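Local coordinates for protein endo-beta-mannanase (Opitutaceae bacterium TAV5, PDB 7BOB) that hydrolyses beta-1,4-linked mannosides as an exo-acting member of glycoside hydrolase family 5, probably releasing mannose from chain ends, at residues A22-A27 against V31-A36; G102-G107 against L315-K320. All blocks are in the same frame, centred on the assembly; numbering follows the deposited sequence.

How the contacts relate
Both contacts are buried and lie at the C-terminal end of the parallel barrel, where strands 20-23 and 311-316 run side by side. Contact 1 is local, folding the loop after the first barrel strand against the short helix that follows it. Contact 2 bridges distant parts of the chain, setting a hairpin turn against the residues after the last barrel strand. Contact 1 is the larger and apolar, built on CH-pi, Met-aromatic and aliphatic contacts. Contact 2 is small, a thioether at the edge of one indole with a serine hydroxyl beside it. The two touch directly: Asn-23 N lies 2.8 Å from Trp-316 O, a probable hydrogen bond, and Trp-25 NE1 packs 3.4 Å from Met-104 SD.

Contact 1: residues A22-A27 against V31-A36; sequences ANYWPA and VEMWQA
Val-31 sets its CA over one face of the Trp-25 indole, 3.6 Å from the centroid of the six-membered ring and only 8° off the ring normal, a CH-pi contact made by a backbone carbon. The CG1 branch of Val-31 extends the same contact toward the pyrrole part, reaching Trp-25 CE2 at 3.9 Å. Met-33 approaches the indole differently, with CB at the edge and near the ring plane, 3.6 Å from Trp-25 CE3. Its side chain is also crossed at about a right angle by Pro-26, whose CG meets Met-33 CG at 3.6 Å. The sulfur, still against the proline ring, stands obliquely to the Tyr-24 ring, with Met-33 SD 4.1 Å from Tyr-24 CE2, a Met-aromatic contact; a second, also oblique, is made with the six-membered ring of Trp-25.

The methionine gets there by leaving the helix with CG opposite the backbone N (chi1 175°) and then turning at its end (chi3 68°). That last bend carries CE back to 3.9 Å from Trp-25 CZ3 and places it over one face of the Trp-34 ring. Within 22-27, Pro-26 N sits over a face of the Tyr-24 ring, offset toward its rim.

Polar ends are anchored from outside: Tyr-24 OH bonds to Asp-45, and Trp-34 NE1 to the carbonyl of Phe-60. The contact thus joins the loop leaving strand 20-23 to helix 33-36, with helix 39-51 packing on Tyr-24 and Pro-26, helix 75-89 on Trp-34, and strand 56-62 touching Tyr-24, Val-31 and Trp-34.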
loop_
_atom_site.group_PDB
_atom_site.type_symbol
_atom_site.label_atom_id
_atom_site.label_comp_id
_atom_site.label_asym_id
_atom_site.label_seq_id
_atom_site.Cartn_x
_atom_site.Cartn_y
_atom_site.Cartn_z
ATOM N N ALA A 22 -9.702 -34.802 17.325
ATOM C CA ALA A 22 -8.746 -33.723 17.540
ATOM C C ALA A 22 -7.644 -33.772 16.497
ATOM O O ALA A 22 -7.233 -34.846 16.042
ATOM C CB ALA A 22 -8.079 -33.788 18.924
ATOM N N ASN A 23 -7.157 -32.586 16.136
ATOM C CA ASN A 23 -5.855 -32.477 15.498
ATOM C C ASN A 23 -4.774 -32.798 16.528
ATOM O O ASN A 23 -4.905 -32.441 17.705
ATOM C CB ASN A 23 -5.667 -31.066 14.931
ATOM C CG ASN A 23 -6.704 -30.722 13.873
ATOM O OD1 ASN A 23 -6.469 -30.901 12.674
ATOM N ND2 ASN A 23 -7.866 -30.219 14.314
ATOM N N TYR A 24 -3.686 -33.452 16.087
ATOM C CA TYR A 24 -2.753 -34.051 17.042
ATOM C C TYR A 24 -1.297 -33.728 16.779
ATOM O O TYR A 24 -0.798 -33.945 15.670
ATOM C CB TYR A 24 -2.872 -35.577 17.073
ATOM C CG TYR A 24 -1.926 -36.183 18.076
ATOM C CD1 TYR A 24 -2.136 -36.033 19.443
ATOM C CD2 TYR A 24 -0.812 -36.891 17.662
ATOM C CE1 TYR A 24 -1.277 -36.583 20.367
ATOM C CE2 TYR A 24 0.057 -37.448 18.574
ATOM C CZ TYR A 24 -0.175 -37.293 19.922
ATOM O OH TYR A 24 0.714 -37.864 20.807
ATOM N N TRP A 25 -0.608 -33.288 17.838
ATOM C CA TRP A 25 0.847 -33.362 18.020
ATOM C C TRP A 25 1.081 -33.813 19.458
ATOM O O TRP A 25 0.342 -33.401 20.356
ATOM C CB TRP A 25 1.580 -32.029 17.805
ATOM C CG TRP A 25 1.624 -31.503 16.413
ATOM C CD1 TRP A 25 0.975 -30.394 15.943
ATOM C CD2 TRP A 25 2.390 -32.012 15.317
ATOM N NE1 TRP A 25 1.268 -30.198 14.617
ATOM C CE2 TRP A 25 2.137 -31.174 14.206
ATOM C CE3 TRP A 25 3.253 -33.100 15.161
ATOM C CZ2 TRP A 25 2.717 -31.387 12.959
ATOM C CZ3 TRP A 25 3.842 -33.308 13.910
ATOM C CH2 TRP A 25 3.569 -32.455 12.829
ATOM N N PRO A 26 2.099 -34.632 19.721
ATOM C CA PRO A 26 2.414 -34.969 21.117
ATOM C C PRO A 26 2.772 -33.729 21.922
ATOM O O PRO A 26 3.321 -32.761 21.397
ATOM C CB PRO A 26 3.625 -35.905 20.998
ATOM C CG PRO A 26 3.693 -36.281 19.557
ATOM C CD PRO A 26 3.115 -35.147 18.793
ATOM N N ALA A 27 2.465 -33.777 23.224
ATOM C CA ALA A 27 2.823 -32.680 24.121
ATOM C C ALA A 27 4.330 -32.423 24.154
ATOM O O ALA A 27 4.770 -31.264 24.197
ATOM C CB ALA A 27 2.345 -32.982 25.534
ATOM N N VAL A 31 5.605 -30.222 16.800
ATOM C CA VAL A 31 5.803 -30.456 15.376
ATOM C C VAL A 31 7.007 -31.324 15.053
ATOM O O VAL A 31 7.194 -31.672 13.883
ATOM C CB VAL A 31 5.992 -29.124 14.622
ATOM C CG1 VAL A 31 4.760 -28.271 14.730
ATOM C CG2 VAL A 31 7.238 -28.382 15.147
ATOM N N GLU A 32 7.858 -31.629 16.031
ATOM C CA GLU A 32 9.005 -32.502 15.803
ATOM C C GLU A 32 8.660 -33.983 15.987
ATOM O O GLU A 32 9.574 -34.796 16.131
ATOM C CB GLU A 32 10.171 -32.111 16.732
ATOM C CG GLU A 32 10.741 -30.667 16.494
ATOM C CD GLU A 32 11.156 -30.432 15.034
ATOM O OE1 GLU A 32 11.839 -31.320 14.484
ATOM O OE2 GLU A 32 10.804 -29.371 14.430
ATOM N N MET A 33 7.367 -34.338 15.959
ATOM C CA MET A 33 6.918 -35.690 16.311
ATOM C C MET A 33 7.644 -36.778 15.526
ATOM O O MET A 33 8.038 -37.798 16.096
ATOM C CB MET A 33 5.415 -35.822 16.076
ATOM C CG MET A 33 4.896 -37.230 16.293
ATOM S SD MET A 33 3.143 -37.402 15.874
ATOM C CE MET A 33 3.213 -37.188 14.090
ATOM N N TRP A 34 7.790 -36.603 14.211
ATOM C CA TRP A 34 8.397 -37.639 13.389
ATOM C C TRP A 34 9.856 -37.871 13.753
ATOM O O TRP A 34 10.348 -39.007 13.640
ATOM C CB TRP A 34 8.259 -37.288 11.911
ATOM C CG TRP A 34 6.822 -37.207 11.496
ATOM C CD1 TRP A 34 6.119 -36.072 11.180
ATOM C CD2 TRP A 34 5.894 -38.300 11.372
ATOM N NE1 TRP A 34 4.820 -36.396 10.856
ATOM C CE2 TRP A 34 4.655 -37.754 10.965
ATOM C CE3 TRP A 34 5.997 -39.690 11.556
ATOM C CZ2 TRP A 34 3.517 -38.548 10.747
ATOM C CZ3 TRP A 34 4.872 -40.480 11.337
ATOM C CH2 TRP A 34 3.646 -39.908 10.936
ATOM N N GLN A 35 10.556 -36.825 14.206
ATOM C CA GLN A 35 11.965 -36.974 14.593
ATOM C C GLN A 35 12.099 -37.516 16.011
ATOM O O GLN A 35 12.928 -38.389 16.272
ATOM C CB GLN A 35 12.692 -35.628 14.493
ATOM C CG GLN A 35 12.677 -34.978 13.115
ATOM C CD GLN A 35 13.534 -35.746 12.106
ATOM O OE1 GLN A 35 14.434 -36.506 12.479
ATOM N NE2 GLN A 35 13.277 -35.514 10.820
ATOM N N ALA A 36 11.291 -37.010 16.948
ATOM C CA ALA A 36 11.452 -37.422 18.336
ATOM C C ALA A 36 10.803 -38.779 18.621
ATOM O O ALA A 36 11.265 -39.501 19.511
ATOM C CB ALA A 36 10.882 -36.346 19.264
#

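Contact 2: residues G102-G107 against L315-K320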
loop_
_atom_site.group_PDB
_atom_site.type_symbol
_atom_site.label_atom_id
_atom_site.label_comp_id
_atom_site.label_asym_id
_atom_site.label_seq_id
_atom_site.Cartn_x
_atom_site.Cartn_y
_atom_site.Cartn_z
ATOM N N GLY A 102 4.687 -28.110 5.579
ATOM C CA GLY A 102 3.862 -26.964 5.245
ATOM C C GLY A 102 3.599 -26.014 6.404
ATOM O O GLY A 102 4.398 -25.911 7.340
ATOM N N TRP A 103 2.462 -25.330 6.318
ATOM C CA TRP A 103 2.052 -24.347 7.316
ATOM C C TRP A 103 1.599 -25.036 8.595
ATOM O O TRP A 103 0.792 -25.967 8.545
ATOM C CB TRP A 103 0.906 -23.527 6.740
ATOM C CG TRP A 103 0.372 -22.404 7.603
ATOM C CD1 TRP A 103 -0.575 -22.501 8.583
ATOM C CD2 TRP A 103 0.715 -21.016 7.512
ATOM N NE1 TRP A 103 -0.833 -21.266 9.119
ATOM C CE2 TRP A 103 -0.056 -20.332 8.481
ATOM C CE3 TRP A 103 1.607 -20.284 6.713
ATOM C CZ2 TRP A 103 0.036 -18.948 8.678
ATOM C CZ3 TRP A 103 1.698 -18.900 6.904
ATOM C CH2 TRP A 103 0.909 -18.248 7.879
ATOM N N MET A 104 2.096 -24.575 9.747
ATOM C CA MET A 104 1.781 -25.249 11.009
ATOM C C MET A 104 2.135 -24.359 12.198
ATOM O O MET A 104 3.327 -24.136 12.469
ATOM C CB MET A 104 2.532 -26.583 11.090
ATOM C CG MET A 104 2.237 -27.349 12.364
ATOM S SD MET A 104 0.438 -27.570 12.643
ATOM C CE MET A 104 -0.062 -28.424 11.140
ATOM N N SER A 105 1.103 -23.852 12.893
ATOM C CA SER A 105 1.232 -23.160 14.188
ATOM C C SER A 105 2.161 -21.944 14.148
ATOM O O SER A 105 2.841 -21.637 15.138
ATOM C CB SER A 105 1.724 -24.124 15.254
ATOM O OG SER A 105 0.871 -25.221 15.291
ATOM N N GLY A 106 2.207 -21.232 13.024
ATOM C CA GLY A 106 3.049 -20.062 12.917
ATOM C C GLY A 106 4.407 -20.319 12.305
ATOM O O GLY A 106 5.157 -19.361 12.077
ATOM N N GLY A 107 4.757 -21.581 12.033
ATOM C CA GLY A 107 5.955 -21.909 11.296
ATOM C C GLY A 107 5.613 -22.449 9.915
ATOM O O GLY A 107 4.462 -22.776 9.601
ATOM N N LEU A 315 -13.428 -31.416 14.500
ATOM C CA LEU A 315 -12.095 -31.762 14.980
ATOM C C LEU A 315 -11.512 -30.574 15.729
ATOM O O LEU A 315 -11.337 -29.494 15.154
ATOM C CB LEU A 315 -11.170 -32.171 13.825
ATOM C CG LEU A 315 -11.652 -33.336 12.957
ATOM C CD1 LEU A 315 -10.658 -33.604 11.846
ATOM C CD2 LEU A 315 -11.850 -34.570 13.817
ATOM N N TRP A 316 -11.213 -30.780 17.002
ATOM C CA TRP A 316 -10.702 -29.727 17.854
ATOM C C TRP A 316 -9.220 -29.457 17.577
ATOM O O TRP A 316 -8.467 -30.353 17.187
ATOM C CB TRP A 316 -10.923 -30.130 19.306
ATOM C CG TRP A 316 -10.176 -29.334 20.297
ATOM C CD1 TRP A 316 -8.912 -29.567 20.759
ATOM C CD2 TRP A 316 -10.654 -28.183 20.988
ATOM N NE1 TRP A 316 -8.577 -28.631 21.702
ATOM C CE2 TRP A 316 -9.629 -27.763 21.856
ATOM C CE3 TRP A 316 -11.858 -27.474 20.969
ATOM C CZ2 TRP A 316 -9.760 -26.644 22.681
ATOM C CZ3 TRP A 316 -11.991 -26.368 21.794
ATOM C CH2 TRP A 316 -10.952 -25.971 22.646
ATOM N N TRP A 317 -8.805 -28.201 17.786
ATOM C CA TRP A 317 -7.392 -27.814 17.770
ATOM C C TRP A 317 -6.987 -27.334 19.158
ATOM O O TRP A 317 -7.521 -26.338 19.639
ATOM C CB TRP A 317 -7.087 -26.692 16.750
ATOM C CG TRP A 317 -5.595 -26.580 16.653
ATOM C CD1 TRP A 317 -4.746 -26.022 17.577
ATOM C CD2 TRP A 317 -4.763 -27.161 15.643
ATOM N NE1 TRP A 317 -3.432 -26.207 17.187
ATOM C CE2 TRP A 317 -3.415 -26.899 16.003
ATOM C CE3 TRP A 317 -5.023 -27.850 14.455
ATOM C CZ2 TRP A 317 -2.335 -27.327 15.229
ATOM C CZ3 TRP A 317 -3.935 -28.283 13.680
ATOM C CH2 TRP A 317 -2.618 -28.020 14.076
ATOM N N CYS A 318 -6.019 -27.998 19.789
ATOM C CA CYS A 318 -5.466 -29.283 19.375
ATOM C C CYS A 318 -5.526 -30.201 20.625
ATOM O O CYS A 318 -6.001 -29.777 21.694
ATOM C CB CYS A 318 -4.034 -29.115 18.840
ATOM S SG CYS A 318 -2.918 -28.486 20.113
ATOM N N PHE A 319 -5.063 -31.448 20.516
ATOM C CA PHE A 319 -5.417 -32.425 21.543
ATOM C C PHE A 319 -4.770 -32.097 22.883
ATOM O O PHE A 319 -5.446 -32.091 23.917
ATOM C CB PHE A 319 -5.041 -33.835 21.105
ATOM C CG PHE A 319 -5.543 -34.911 22.048
ATOM C CD1 PHE A 319 -6.891 -34.963 22.414
ATOM C CD2 PHE A 319 -4.675 -35.842 22.587
ATOM C CE1 PHE A 319 -7.364 -35.950 23.299
ATOM C CE2 PHE A 319 -5.122 -36.839 23.460
ATOM C CZ PHE A 319 -6.478 -36.892 23.822
ATOM N N LYS A 320 -3.464 -31.827 22.887
ATOM C CA LYS A 320 -2.673 -31.651 24.099
ATOM C C LYS A 320 -2.121 -30.236 24.174
ATOM O O LYS A 320 -1.900 -29.589 23.145
ATOM C CB LYS A 320 -1.476 -32.616 24.142
ATOM C CG LYS A 320 -1.845 -34.100 24.331
ATOM C CD LYS A 320 -2.418 -34.357 25.713
ATOM C CE LYS A 320 -1.334 -34.687 26.726
ATOM N NZ LYS A 320 -0.967 -36.125 26.694
#
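At the C-terminal mouth of the (beta/alpha)8 barrel, Met-104 and Ser-105 of a type I' hairpin turn meet Trp-317, which follows the eighth strand and precedes a cis peptide bond. A tryptophan placed this way probably lines the -1 subsite, as in other family 5 enzymes. The sulfur comes in at the rim of the indole: Met-104 SD is 3.4 Å from Trp-317 CH2 and 77° off the normal of the six-membered ring, an edge-on Met-aromatic contact. The methyl group keeps close by, with Met-104 CE 3.9 Å from the same CH2. Ser-105 adds its hydroxyl, OG standing 3.8 Å from Trp-317 CZ2 and making a weak hydrogen bond to Glu-335. Trp-317 holds CG opposite its backbone N (chi1 -170°), which sends the ring toward the turn, while Cys-318 CB rests over one of its faces. Replacing Trp-317 by an alanine would probably cost Met-104 SD one of its aromatic neighbours and open a gap between the turn and the segment after strand 311-316. The turn joins strands 103-104 and 107-108, Met-104 also packs on Phe-60 of strand 56-62, and Trp-317 touches Asn-23 of strand 20-23 and the loop residue Tyr-242.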